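GTPase-activating protein GYP1 (Saccharomyces cerevisiae, PDB 1FKM) stimulates GTP hydrolysis by Ypt/Rab GTPases through its GAP domain, supplying an arginine and a glutamine finger, negatively regulating Ypt1 at the Golgi and Ypt7 at the vacuole. Local coordinates at residues D177-W180 / C181-L185; Q62-R65 / K66-R69; Y165-D168 / E169-T172; I159-P162 / S163-M166. All coordinates share one frame; numbering follows the deposited sequence.

Interaction 1: residues D177-W180 / C181-L185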
ATOM      1  N   ASP A 177      -3.507  -5.416  13.702  1.00 16.80           N
ATOM      2  CA  ASP A 177      -4.036  -5.741  12.382  1.00 17.60           C
ATOM      3  C   ASP A 177      -3.175  -5.098  11.294  1.00 18.06           C
ATOM      4  O   ASP A 177      -2.849  -5.736  10.297  1.00 17.54           O
ATOM      5  CB  ASP A 177      -5.478  -5.253  12.232  1.00 18.73           C
ATOM      6  CG  ASP A 177      -6.451  -5.991  13.146  1.00 22.54           C
ATOM      7  OD1 ASP A 177      -6.043  -6.972  13.813  1.00 21.17           O
ATOM      8  OD2 ASP A 177      -7.636  -5.590  13.187  1.00 23.66           O
ATOM      9  N   THR A 178      -2.815  -3.833  11.494  1.00 17.05           N
ATOM     10  CA  THR A 178      -1.997  -3.102  10.536  1.00 16.23           C
ATOM     11  C   THR A 178      -0.645  -3.796  10.376  1.00 17.16           C
ATOM     12  O   THR A 178      -0.171  -4.018   9.256  1.00 17.12           O
ATOM     13  CB  THR A 178      -1.798  -1.642  11.007  1.00 15.98           C
ATOM     14  OG1 THR A 178      -3.081  -1.008  11.132  1.00 18.65           O
ATOM     15  CG2 THR A 178      -0.957  -0.857  10.002  1.00 17.02           C
ATOM     16  N   PHE A 179      -0.034  -4.143  11.502  1.00 16.61           N
ATOM     17  CA  PHE A 179       1.262  -4.825  11.517  1.00 16.43           C
ATOM     18  C   PHE A 179       1.259  -6.158  10.761  1.00 16.47           C
ATOM     19  O   PHE A 179       2.140  -6.423   9.930  1.00 16.92           O
ATOM     20  CB  PHE A 179       1.694  -5.081  12.964  1.00 18.47           C
ATOM     21  CG  PHE A 179       2.842  -6.037  13.088  1.00 19.17           C
ATOM     22  CD1 PHE A 179       4.134  -5.641  12.759  1.00 20.33           C
ATOM     23  CD2 PHE A 179       2.625  -7.356  13.498  1.00 20.69           C
ATOM     24  CE1 PHE A 179       5.199  -6.543  12.830  1.00 21.73           C
ATOM     25  CE2 PHE A 179       3.684  -8.266  13.572  1.00 20.72           C
ATOM     26  CZ  PHE A 179       4.972  -7.860  13.237  1.00 20.81           C
ATOM     27  N   TRP A 180       0.288  -7.014  11.062  1.00 16.88           N
ATOM     28  CA  TRP A 180       0.224  -8.315  10.397  1.00 17.15           C
ATOM     29  C   TRP A 180      -0.084  -8.191   8.905  1.00 18.37           C
ATOM     30  O   TRP A 180       0.376  -9.007   8.100  1.00 18.34           O
ATOM     31  CB  TRP A 180      -0.826  -9.215  11.063  1.00 18.30           C
ATOM     32  CG  TRP A 180      -0.454  -9.643  12.451  1.00 19.28           C
ATOM     33  CD1 TRP A 180      -1.106  -9.333  13.604  1.00 18.37           C
ATOM     34  CD2 TRP A 180       0.664 -10.462  12.827  1.00 22.41           C
ATOM     35  NE1 TRP A 180      -0.467  -9.905  14.679  1.00 22.31           N
ATOM     36  CE2 TRP A 180       0.622 -10.605  14.230  1.00 21.80           C
ATOM     37  CE3 TRP A 180       1.694 -11.089  12.113  1.00 24.49           C
ATOM     38  CZ2 TRP A 180       1.571 -11.351  14.940  1.00 24.87           C
ATOM     39  CZ3 TRP A 180       2.642 -11.834  12.823  1.00 25.71           C
ATOM     40  CH2 TRP A 180       2.568 -11.955  14.221  1.00 24.67           C
ATOM     41  N   CYS A 181      -0.876  -7.190   8.533  1.00 17.31           N
ATOM     42  CA  CYS A 181      -1.193  -7.001   7.122  1.00 17.79           C
ATOM     43  C   CYS A 181      -0.005  -6.391   6.392  1.00 18.67           C
ATOM     44  O   CYS A 181       0.268  -6.744   5.244  1.00 18.45           O
ATOM     45  CB  CYS A 181      -2.449  -6.140   6.960  1.00 19.69           C
ATOM     46  SG  CYS A 181      -3.955  -7.040   7.473  1.00 20.74           S
ATOM     47  N   LEU A 182       0.711  -5.483   7.054  1.00 17.15           N
ATOM     48  CA  LEU A 182       1.902  -4.891   6.447  1.00 19.02           C
ATOM     49  C   LEU A 182       2.883  -6.034   6.224  1.00 18.98           C
ATOM     50  O   LEU A 182       3.553  -6.111   5.192  1.00 18.00           O
ATOM     51  CB  LEU A 182       2.556  -3.871   7.389  1.00 22.61           C
ATOM     52  CG  LEU A 182       3.935  -3.358   6.952  1.00 22.53           C
ATOM     53  CD1 LEU A 182       3.798  -2.562   5.657  1.00 23.77           C
ATOM     54  CD2 LEU A 182       4.537  -2.492   8.046  1.00 23.72           C
ATOM     55  N   THR A 183       2.963  -6.924   7.210  1.00 19.23           N
ATOM     56  CA  THR A 183       3.867  -8.062   7.128  1.00 18.72           C
ATOM     57  C   THR A 183       3.516  -8.952   5.937  1.00 19.21           C
ATOM     58  O   THR A 183       4.398  -9.353   5.176  1.00 19.93           O
ATOM     59  CB  THR A 183       3.837  -8.883   8.442  1.00 21.59           C
ATOM     60  OG1 THR A 183       4.339  -8.073   9.516  1.00 21.25           O
ATOM     61  CG2 THR A 183       4.707 -10.140   8.323  1.00 21.57           C
ATOM     62  N   LYS A 184       2.228  -9.239   5.762  1.00 17.18           N
ATOM     63  CA  LYS A 184       1.780 -10.083   4.652  1.00 18.91           C
ATOM     64  C   LYS A 184       2.094  -9.435   3.310  1.00 19.38           C
ATOM     65  O   LYS A 184       2.470 -10.119   2.359  1.00 19.93           O
ATOM     66  CB  LYS A 184       0.267 -10.343   4.743  1.00 27.60           C
ATOM     67  CG  LYS A 184      -0.143 -11.392   5.762  1.00 35.41           C
ATOM     68  CD  LYS A 184       0.317 -12.780   5.337  1.00 42.45           C
ATOM     69  CE  LYS A 184      -0.090 -13.843   6.354  1.00 46.65           C
ATOM     70  NZ  LYS A 184       0.420 -15.192   5.972  1.00 48.52           N
ATOM     71  N   LEU A 185       1.932  -8.115   3.234  1.00 18.75           N
ATOM     72  CA  LEU A 185       2.204  -7.382   2.000  1.00 20.69           C
ATOM     73  C   LEU A 185       3.675  -7.494   1.621  1.00 21.27           C
ATOM     74  O   LEU A 185       4.013  -7.913   0.515  1.00 21.76           O
ATOM     75  CB  LEU A 185       1.854  -5.899   2.166  1.00 24.63           C
ATOM     76  CG  LEU A 185       2.141  -5.029   0.936  1.00 28.16           C
ATOM     77  CD1 LEU A 185       1.200  -5.437  -0.193  1.00 28.84           C
ATOM     78  CD2 LEU A 185       1.954  -3.552   1.282  1.00 29.01           C
TER
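T183 holds its hydroxyl anti to its carbonyl carbon (chi1 -64°), which turns OG1 back along the helix to the residue one turn earlier, F179, whose CG stands opposite its own backbone nitrogen (chi1 167°) and brings its ring under that hydroxyl. The hydroxyl thus does two things at once. It donates to F179 O at 2.8 Å from T183 OG1, and it hangs over one face of the F179 ring, off centre, with OG1 3.8 Å from F179 CE1. Two bonds grip that carbonyl, since T183 N also reaches F179 O at 2.9 Å; the hydroxyl and the amide arrive from opposite faces of the carbonyl plane, OG1 lying 35° out of it. With an alanine here, F179 O would probably keep only the amide of its two donors, and the ring would lose the oxygen above its face. The F179 ring also turns an edge to its neighbour: CE2 sits over one face of the W180 indole, toward the rim, 3.6 Å above the plane. W180 NE1 in turn is bonded to K64 O of helix 57-74. At the N-terminal end of the segment, the D177 carboxylate is held by Y49, K44 and R65. Ordinary amide bonds, such as L182 N to T178 O at 2.8 Å, run through the rest, and K184 CG brushes W180 O before its chain leads away. The pattern is that of a threonine bonded back to the carbonyl four residues earlier in an alpha-helix, here helix 168-186 of the all-helical TBC (Rab-GAP) domain.

Interaction 2: residues Q62-R65 / K66-R69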
ATOM      1  N   GLN A  62      -8.017 -12.703  18.298  1.00 30.44           N
ATOM      2  CA  GLN A  62      -7.582 -12.658  19.688  1.00 31.66           C
ATOM      3  C   GLN A  62      -6.130 -13.105  19.788  1.00 31.21           C
ATOM      4  O   GLN A  62      -5.315 -12.455  20.440  1.00 32.75           O
ATOM      5  CB  GLN A  62      -8.457 -13.558  20.566  1.00 32.98           C
ATOM      6  CG  GLN A  62      -9.891 -13.096  20.700  1.00 37.27           C
ATOM      7  CD  GLN A  62     -10.728 -14.036  21.551  1.00 42.27           C
ATOM      8  OE1 GLN A  62     -10.717 -15.252  21.348  1.00 42.43           O
ATOM      9  NE2 GLN A  62     -11.467 -13.477  22.502  1.00 42.12           N
ATOM     10  N   ARG A  63      -5.803 -14.208  19.125  1.00 28.05           N
ATOM     11  CA  ARG A  63      -4.446 -14.735  19.155  1.00 28.51           C
ATOM     12  C   ARG A  63      -3.436 -13.833  18.452  1.00 28.32           C
ATOM     13  O   ARG A  63      -2.325 -13.635  18.944  1.00 26.57           O
ATOM     14  CB  ARG A  63      -4.410 -16.141  18.545  1.00 35.40           C
ATOM     15  CG  ARG A  63      -5.201 -17.163  19.362  1.00 41.65           C
ATOM     16  CD  ARG A  63      -5.031 -18.599  18.872  1.00 46.12           C
ATOM     17  NE  ARG A  63      -5.723 -18.876  17.614  1.00 48.93           N
ATOM     18  CZ  ARG A  63      -5.192 -18.709  16.407  1.00 50.54           C
ATOM     19  NH1 ARG A  63      -3.949 -18.262  16.280  1.00 51.89           N
ATOM     20  NH2 ARG A  63      -5.905 -19.000  15.325  1.00 49.15           N
ATOM     21  N   LYS A  64      -3.813 -13.282  17.302  1.00 28.96           N
ATOM     22  CA  LYS A  64      -2.900 -12.408  16.567  1.00 28.11           C
ATOM     23  C   LYS A  64      -2.667 -11.086  17.288  1.00 25.71           C
ATOM     24  O   LYS A  64      -1.550 -10.578  17.316  1.00 26.77           O
ATOM     25  CB  LYS A  64      -3.437 -12.137  15.157  1.00 28.59           C
ATOM     26  CG  LYS A  64      -3.573 -13.384  14.305  1.00 31.56           C
ATOM     27  CD  LYS A  64      -2.263 -14.166  14.230  1.00 34.84           C
ATOM     28  CE  LYS A  64      -1.170 -13.389  13.516  1.00 35.54           C
ATOM     29  NZ  LYS A  64       0.085 -14.188  13.366  1.00 37.31           N
ATOM     30  N   ARG A  65      -3.727 -10.528  17.861  1.00 25.75           N
ATOM     31  CA  ARG A  65      -3.627  -9.263  18.574  1.00 26.20           C
ATOM     32  C   ARG A  65      -2.851  -9.444  19.871  1.00 26.90           C
ATOM     33  O   ARG A  65      -2.107  -8.558  20.288  1.00 27.13           O
ATOM     34  CB  ARG A  65      -5.026  -8.697  18.823  1.00 24.80           C
ATOM     35  CG  ARG A  65      -5.693  -8.251  17.519  1.00 23.94           C
ATOM     36  CD  ARG A  65      -7.160  -7.901  17.681  1.00 25.06           C
ATOM     37  NE  ARG A  65      -7.718  -7.377  16.435  1.00 24.00           N
ATOM     38  CZ  ARG A  65      -9.010  -7.144  16.234  1.00 27.21           C
ATOM     39  NH1 ARG A  65      -9.883  -7.393  17.201  1.00 25.05           N
ATOM     40  NH2 ARG A  65      -9.430  -6.652  15.072  1.00 23.53           N
ATOM     41  N   LYS A  66      -3.011 -10.604  20.499  1.00 26.70           N
ATOM     42  CA  LYS A  66      -2.283 -10.899  21.725  1.00 28.39           C
ATOM     43  C   LYS A  66      -0.804 -11.104  21.390  1.00 27.92           C
ATOM     44  O   LYS A  66       0.080 -10.692  22.147  1.00 28.99           O
ATOM     45  CB  LYS A  66      -2.844 -12.162  22.382  1.00 36.62           C
ATOM     46  CG  LYS A  66      -2.148 -12.548  23.680  1.00 40.16           C
ATOM     47  CD  LYS A  66      -2.755 -13.813  24.271  1.00 43.38           C
ATOM     48  CE  LYS A  66      -2.032 -14.225  25.543  1.00 47.11           C
ATOM     49  NZ  LYS A  66      -0.598 -14.534  25.281  1.00 48.47           N
ATOM     50  N   GLU A  67      -0.536 -11.740  20.250  1.00 26.99           N
ATOM     51  CA  GLU A  67       0.840 -11.990  19.816  1.00 27.91           C
ATOM     52  C   GLU A  67       1.566 -10.673  19.547  1.00 26.70           C
ATOM     53  O   GLU A  67       2.747 -10.520  19.868  1.00 25.42           O
ATOM     54  CB  GLU A  67       0.852 -12.843  18.543  1.00 35.34           C
ATOM     55  CG  GLU A  67       2.204 -13.465  18.236  1.00 37.76           C
ATOM     56  CD  GLU A  67       2.238 -14.177  16.896  1.00 39.46           C
ATOM     57  OE1 GLU A  67       1.179 -14.658  16.443  1.00 39.96           O
ATOM     58  OE2 GLU A  67       3.333 -14.268  16.300  1.00 42.99           O
ATOM     59  N   TYR A  68       0.861  -9.726  18.935  1.00 26.95           N
ATOM     60  CA  TYR A  68       1.441  -8.415  18.651  1.00 25.34           C
ATOM     61  C   TYR A  68       1.888  -7.788  19.970  1.00 26.01           C
ATOM     62  O   TYR A  68       3.030  -7.346  20.110  1.00 27.44           O
ATOM     63  CB  TYR A  68       0.403  -7.511  17.992  1.00 21.83           C
ATOM     64  CG  TYR A  68       0.853  -6.077  17.846  1.00 20.50           C
ATOM     65  CD1 TYR A  68       1.814  -5.725  16.900  1.00 21.28           C
ATOM     66  CD2 TYR A  68       0.340  -5.074  18.673  1.00 22.08           C
ATOM     67  CE1 TYR A  68       2.258  -4.415  16.776  1.00 20.92           C
ATOM     68  CE2 TYR A  68       0.782  -3.747  18.557  1.00 20.93           C
ATOM     69  CZ  TYR A  68       1.743  -3.434  17.607  1.00 21.11           C
ATOM     70  OH  TYR A  68       2.213  -2.146  17.488  1.00 20.70           O
ATOM     71  N   ARG A  69       0.972  -7.765  20.931  1.00 25.28           N
ATOM     72  CA  ARG A  69       1.228  -7.197  22.253  1.00 29.10           C
ATOM     73  C   ARG A  69       2.422  -7.858  22.940  1.00 29.69           C
ATOM     74  O   ARG A  69       3.324  -7.174  23.428  1.00 28.59           O
ATOM     75  CB  ARG A  69      -0.014  -7.350  23.139  1.00 32.23           C
ATOM     76  CG  ARG A  69      -1.191  -6.450  22.766  1.00 33.21           C
ATOM     77  CD  ARG A  69      -2.368  -6.699  23.702  1.00 33.15           C
ATOM     78  NE  ARG A  69      -3.421  -5.694  23.583  1.00 36.99           N
ATOM     79  CZ  ARG A  69      -4.269  -5.596  22.561  1.00 38.68           C
ATOM     80  NH1 ARG A  69      -4.196  -6.450  21.550  1.00 39.96           N
ATOM     81  NH2 ARG A  69      -5.192  -4.640  22.549  1.00 36.41           N
TER
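K64 and E67 lie side by side and point the same way, joined by a weak salt bridge in which K64 NZ is 3.3 Å from E67 OE1. The lysine reaches it by folding at chi2 and chi3 (-54° and -65°), which bends the ammonium toward the extended glutamate rather than letting it run on past. On another flank of the helix, R69 doubles back on R65. Its backbone N donates to R65 O at 3.2 Å along a nearly straight path (168°), and its guanidinium adds a weak bond, R69 NH1 to R65 O, also 3.2 Å, meeting the oxygen at the edge of the group and near its plane. R69 NH1 further rests against R65 CB at 3.6 Å. K64-E67 is an i to i+3 pair and R65-R69 an i to i+4 pair, the spacings that bring side chains together on one flank of an alpha-helix, here helix 57-74 of the TBC domain, whose backbone bonds include E67 N to R63 O at 2.9 Å. Around this first shell, K64 makes a cation-pi contact with W180 and R69 NH2 a salt bridge with D173, which hold the two side chains from outside; Y68 OH bonds to E175, also on helix 168-186. K66 NZ, by contrast, pairs with D70 within its own helix.

Interaction 3: residues Y165-D168 / E169-T172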
ATOM      1  N   TYR A 165     -11.750   9.007  19.605  1.00 31.60           N
ATOM      2  CA  TYR A 165     -12.876   8.112  19.370  1.00 30.16           C
ATOM      3  C   TYR A 165     -12.545   6.633  19.565  1.00 28.43           C
ATOM      4  O   TYR A 165     -13.365   5.763  19.287  1.00 29.07           O
ATOM      5  CB  TYR A 165     -13.495   8.366  17.981  1.00 29.41           C
ATOM      6  CG  TYR A 165     -12.606   8.110  16.774  1.00 28.67           C
ATOM      7  CD1 TYR A 165     -12.565   6.853  16.164  1.00 27.21           C
ATOM      8  CD2 TYR A 165     -11.854   9.141  16.207  1.00 27.96           C
ATOM      9  CE1 TYR A 165     -11.803   6.630  15.012  1.00 26.32           C
ATOM     10  CE2 TYR A 165     -11.083   8.929  15.053  1.00 27.03           C
ATOM     11  CZ  TYR A 165     -11.067   7.672  14.463  1.00 28.11           C
ATOM     12  OH  TYR A 165     -10.320   7.458  13.324  1.00 26.67           O
HETATM   13  N   MSE A 166     -11.348   6.356  20.075  1.00 27.29           N
HETATM   14  CA  MSE A 166     -10.926   4.983  20.330  1.00 26.54           C
HETATM   15  C   MSE A 166     -10.194   4.897  21.667  1.00 27.46           C
HETATM   16  O   MSE A 166      -9.457   5.809  22.035  1.00 28.58           O
HETATM   17  CB  MSE A 166      -9.986   4.498  19.221  1.00 26.06           C
HETATM   18  CG  MSE A 166     -10.623   4.362  17.850  1.00 26.81           C
HETATM   19 SE   MSE A 166      -9.296   3.987  16.483  1.00 28.61          SE
HETATM   20  CE  MSE A 166      -8.789   2.204  17.028  1.00 19.37           C
ATOM     21  N   VAL A 167     -10.409   3.808  22.396  1.00 27.22           N
ATOM     22  CA  VAL A 167      -9.724   3.614  23.666  1.00 28.09           C
ATOM     23  C   VAL A 167      -8.401   2.912  23.360  1.00 30.24           C
ATOM     24  O   VAL A 167      -8.233   2.332  22.283  1.00 26.85           O
ATOM     25  CB  VAL A 167     -10.563   2.761  24.649  1.00 36.48           C
ATOM     26  CG1 VAL A 167     -11.821   3.526  25.050  1.00 35.61           C
ATOM     27  CG2 VAL A 167     -10.935   1.426  24.014  1.00 33.38           C
ATOM     28  N   ASP A 168      -7.466   2.971  24.303  1.00 30.43           N
ATOM     29  CA  ASP A 168      -6.150   2.364  24.129  1.00 34.06           C
ATOM     30  C   ASP A 168      -6.142   0.930  23.607  1.00 32.40           C
ATOM     31  O   ASP A 168      -5.340   0.599  22.734  1.00 31.56           O
ATOM     32  CB  ASP A 168      -5.360   2.425  25.441  1.00 61.87           C
ATOM     33  CG  ASP A 168      -4.983   3.845  25.830  1.00 67.49           C
ATOM     34  OD1 ASP A 168      -4.403   4.561  24.985  1.00 67.84           O
ATOM     35  OD2 ASP A 168      -5.261   4.243  26.983  1.00 70.12           O
ATOM     36  N   GLU A 169      -7.016   0.080  24.141  1.00 29.35           N
ATOM     37  CA  GLU A 169      -7.078  -1.315  23.706  1.00 29.98           C
ATOM     38  C   GLU A 169      -7.444  -1.460  22.227  1.00 26.72           C
ATOM     39  O   GLU A 169      -6.951  -2.359  21.542  1.00 23.17           O
ATOM     40  CB  GLU A 169      -8.084  -2.103  24.555  1.00 51.52           C
ATOM     41  CG  GLU A 169      -8.397  -3.487  23.996  1.00 58.88           C
ATOM     42  CD  GLU A 169      -9.226  -4.341  24.938  1.00 63.23           C
ATOM     43  OE1 GLU A 169     -10.285  -3.868  25.406  1.00 66.25           O
ATOM     44  OE2 GLU A 169      -8.818  -5.492  25.204  1.00 66.41           O
ATOM     45  N   GLN A 170      -8.316  -0.582  21.745  1.00 27.30           N
ATOM     46  CA  GLN A 170      -8.737  -0.614  20.349  1.00 26.56           C
ATOM     47  C   GLN A 170      -7.596  -0.146  19.445  1.00 25.23           C
ATOM     48  O   GLN A 170      -7.378  -0.698  18.368  1.00 25.21           O
ATOM     49  CB  GLN A 170      -9.954   0.286  20.147  1.00 28.95           C
ATOM     50  CG  GLN A 170     -11.204  -0.173  20.872  1.00 30.19           C
ATOM     51  CD  GLN A 170     -12.357   0.786  20.666  1.00 29.41           C
ATOM     52  OE1 GLN A 170     -12.269   1.961  21.023  1.00 30.66           O
ATOM     53  NE2 GLN A 170     -13.442   0.294  20.078  1.00 30.31           N
ATOM     54  N   ILE A 171      -6.875   0.879  19.883  1.00 22.13           N
ATOM     55  CA  ILE A 171      -5.756   1.389  19.104  1.00 23.62           C
ATOM     56  C   ILE A 171      -4.691   0.297  18.971  1.00 23.10           C
ATOM     57  O   ILE A 171      -4.059   0.153  17.920  1.00 20.61           O
ATOM     58  CB  ILE A 171      -5.161   2.663  19.763  1.00 28.30           C
ATOM     59  CG1 ILE A 171      -6.181   3.804  19.662  1.00 29.22           C
ATOM     60  CG2 ILE A 171      -3.846   3.049  19.091  1.00 27.37           C
ATOM     61  CD1 ILE A 171      -5.735   5.112  20.279  1.00 32.29           C
ATOM     62  N   THR A 172      -4.501  -0.485  20.030  1.00 21.91           N
ATOM     63  CA  THR A 172      -3.520  -1.562  19.984  1.00 23.08           C
ATOM     64  C   THR A 172      -4.010  -2.670  19.049  1.00 21.39           C
ATOM     65  O   THR A 172      -3.208  -3.289  18.348  1.00 20.97           O
ATOM     66  CB  THR A 172      -3.242  -2.142  21.393  1.00 31.88           C
ATOM     67  OG1 THR A 172      -2.736  -1.103  22.239  1.00 35.57           O
ATOM     68  CG2 THR A 172      -2.199  -3.254  21.319  1.00 33.52           C
TER
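Q170 lays its side chain obliquely across V167, with the amide oxygen turned back to the start of the helix. V167 N donates to Q170 OE1 at 3.0 Å, almost straight at 167°, and meets the oxygen in the carbonyl plane, on a lone pair. V167 CG2, in the crowded position between its backbone nitrogen and carbonyl carbon, presses on the same chain, 3.5 Å from Q170 CG. V167 is the N-cap of helix 168-186, and the bond from its N-H to the side chain three residues on is the one a capping box would use, but valine offers no side-chain acceptor for the reciprocal bond, so the box is incomplete. Put an alanine in place of Q170 and the N-H of V167 would probably be left without its acceptor, and V167 CG2 without the glutamine chain it rests on. M166, a selenomethionine, and I171 stand at the two positions of a hydrophobic staple about the N-cap: M166 CB lies 3.9 Å from I171 CG1, while the terminal M166 CE, curled back by chi3, reaches Q170 O at 3.5 Å. The loop residue Y148 packs on both M166 and Q170. One turn on, T172 treats D168 O as a shared acceptor, with T172 N at 3.0 Å and T172 OG1 at 3.2 Å approaching from opposite faces of the carbonyl plane.

Interaction 4: residues I159-P162 / S163-M166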
ATOM      1  N   ILE A 159      -8.613  13.703   9.202  1.00 28.83           N
ATOM      2  CA  ILE A 159      -8.515  14.914  10.011  1.00 31.42           C
ATOM      3  C   ILE A 159      -8.881  14.746  11.484  1.00 32.46           C
ATOM      4  O   ILE A 159      -8.868  15.716  12.243  1.00 31.83           O
ATOM      5  CB  ILE A 159      -9.385  16.046   9.417  1.00 35.95           C
ATOM      6  CG1 ILE A 159     -10.846  15.604   9.349  1.00 36.18           C
ATOM      7  CG2 ILE A 159      -8.880  16.416   8.025  1.00 35.60           C
ATOM      8  CD1 ILE A 159     -11.792  16.692   8.894  1.00 39.82           C
ATOM      9  N   LYS A 160      -9.189  13.523  11.900  1.00 27.81           N
ATOM     10  CA  LYS A 160      -9.560  13.285  13.290  1.00 29.54           C
ATOM     11  C   LYS A 160      -8.531  12.461  14.064  1.00 28.55           C
ATOM     12  O   LYS A 160      -7.989  11.486  13.546  1.00 25.76           O
ATOM     13  CB  LYS A 160     -10.927  12.597  13.353  1.00 43.35           C
ATOM     14  CG  LYS A 160     -12.029  13.410  12.692  1.00 50.72           C
ATOM     15  CD  LYS A 160     -13.384  12.731  12.771  1.00 54.09           C
ATOM     16  CE  LYS A 160     -14.449  13.606  12.120  1.00 59.12           C
ATOM     17  NZ  LYS A 160     -15.807  12.996  12.160  1.00 60.75           N
ATOM     18  N   ASP A 161      -8.273  12.866  15.306  1.00 26.65           N
ATOM     19  CA  ASP A 161      -7.324  12.169  16.172  1.00 26.84           C
ATOM     20  C   ASP A 161      -7.977  10.887  16.687  1.00 25.86           C
ATOM     21  O   ASP A 161      -8.993  10.945  17.383  1.00 25.65           O
ATOM     22  CB  ASP A 161      -6.949  13.055  17.362  1.00 30.85           C
ATOM     23  CG  ASP A 161      -5.831  12.463  18.213  1.00 33.17           C
ATOM     24  OD1 ASP A 161      -5.740  11.221  18.339  1.00 29.44           O
ATOM     25  OD2 ASP A 161      -5.049  13.256  18.779  1.00 34.13           O
ATOM     26  N   PRO A 162      -7.400   9.713  16.359  1.00 27.08           N
ATOM     27  CA  PRO A 162      -7.939   8.420  16.795  1.00 27.78           C
ATOM     28  C   PRO A 162      -8.158   8.309  18.303  1.00 29.21           C
ATOM     29  O   PRO A 162      -9.040   7.579  18.757  1.00 29.49           O
ATOM     30  CB  PRO A 162      -6.891   7.421  16.298  1.00 26.65           C
ATOM     31  CG  PRO A 162      -6.380   8.074  15.056  1.00 25.77           C
ATOM     32  CD  PRO A 162      -6.219   9.519  15.497  1.00 25.43           C
ATOM     33  N   SER A 163      -7.347   9.023  19.077  1.00 31.18           N
ATOM     34  CA  SER A 163      -7.466   8.974  20.530  1.00 33.42           C
ATOM     35  C   SER A 163      -8.725   9.675  21.033  1.00 34.34           C
ATOM     36  O   SER A 163      -9.029   9.625  22.223  1.00 36.48           O
ATOM     37  CB  SER A 163      -6.226   9.589  21.187  1.00 35.44           C
ATOM     38  OG  SER A 163      -6.075  10.949  20.824  1.00 39.24           O
ATOM     39  N   THR A 164      -9.460  10.320  20.128  1.00 33.46           N
ATOM     40  CA  THR A 164     -10.689  11.015  20.500  1.00 32.98           C
ATOM     41  C   THR A 164     -11.921  10.144  20.280  1.00 33.38           C
ATOM     42  O   THR A 164     -13.016  10.497  20.714  1.00 33.69           O
ATOM     43  CB  THR A 164     -10.875  12.332  19.703  1.00 37.49           C
ATOM     44  OG1 THR A 164     -11.089  12.037  18.320  1.00 39.67           O
ATOM     45  CG2 THR A 164      -9.651  13.220  19.843  1.00 39.46           C
ATOM     46  N   TYR A 165     -11.750   9.007  19.605  1.00 31.60           N
ATOM     47  CA  TYR A 165     -12.876   8.112  19.370  1.00 30.16           C
ATOM     48  C   TYR A 165     -12.545   6.633  19.565  1.00 28.43           C
ATOM     49  O   TYR A 165     -13.365   5.763  19.287  1.00 29.07           O
ATOM     50  CB  TYR A 165     -13.495   8.366  17.981  1.00 29.41           C
ATOM     51  CG  TYR A 165     -12.606   8.110  16.774  1.00 28.67           C
ATOM     52  CD1 TYR A 165     -12.565   6.853  16.164  1.00 27.21           C
ATOM     53  CD2 TYR A 165     -11.854   9.141  16.207  1.00 27.96           C
ATOM     54  CE1 TYR A 165     -11.803   6.630  15.012  1.00 26.32           C
ATOM     55  CE2 TYR A 165     -11.083   8.929  15.053  1.00 27.03           C
ATOM     56  CZ  TYR A 165     -11.067   7.672  14.463  1.00 28.11           C
ATOM     57  OH  TYR A 165     -10.320   7.458  13.324  1.00 26.67           O
HETATM   58  N   MSE A 166     -11.348   6.356  20.075  1.00 27.29           N
HETATM   59  CA  MSE A 166     -10.926   4.983  20.330  1.00 26.54           C
HETATM   60  C   MSE A 166     -10.194   4.897  21.667  1.00 27.46           C
HETATM   61  O   MSE A 166      -9.457   5.809  22.035  1.00 28.58           O
HETATM   62  CB  MSE A 166      -9.986   4.498  19.221  1.00 26.06           C
HETATM   63  CG  MSE A 166     -10.623   4.362  17.850  1.00 26.81           C
HETATM   64 SE   MSE A 166      -9.296   3.987  16.483  1.00 28.61          SE
HETATM   65  CE  MSE A 166      -8.789   2.204  17.028  1.00 19.37           C
TER
HETATM   66  O   HOH W   1      -9.053   9.481  12.205  1.00 25.38           O
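Two consecutive type I beta-turns, D161-T164 and P162-Y165, the first fitted with an Asx turn, shape the loop that leads to helix 168-186, and D161 with S163 and T164 carries most of the bonds. D161 OD1 takes S163 N at 2.8 Å and S163 OG at 2.5 Å, both from the same face of the carboxylate. CG of D161 lies anti to its backbone nitrogen (chi1 -173°), which turns the carboxylate toward S163, whose OG comes from above its plane. D161 O serves two more: T164 OG1 in the carbonyl plane at 2.5 Å, and T164 N from above it at 2.9 Å. The second turn is closed by Y165 N to P162 O at 3.2 Å. Over it the Y165 ring covers the proline backbone, with P162 CA making a CH-pi contact 4.1 Å from the ring centroid, and P162 CB touching M166 SE. A water bridges the loop, donating a hydrogen bond to K160 O and accepting one from Y165 OH. S108 OG, on helix 107-123, adds a third hydrogen-bond partner to D161 OD1. So many partners on one oxygen are consistent with an ionised aspartate, whose negative charge they would stabilise.

Overall arrangement
From the N terminus, interaction 2 comes first, inside helix 57-74. Interaction 4 then shapes the end of the loop after helix 133-145, and interaction 3, which shares Y165 and M166 with it, carries the chain into helix 168-186; interaction 1 follows further along that helix. All four are local, so none closes a long loop, and none nests in or crosses another: they stand in series, with 4 and 3 overlapping. In space helix 57-74 packs against helix 168-186, so interaction 2 touches both interaction 1, where R65 NH2 reaches D177 OD2 (2.8 Å), and interaction 3, where R69 packs on T172. Interaction 4 stays apart from interactions 1 and 2.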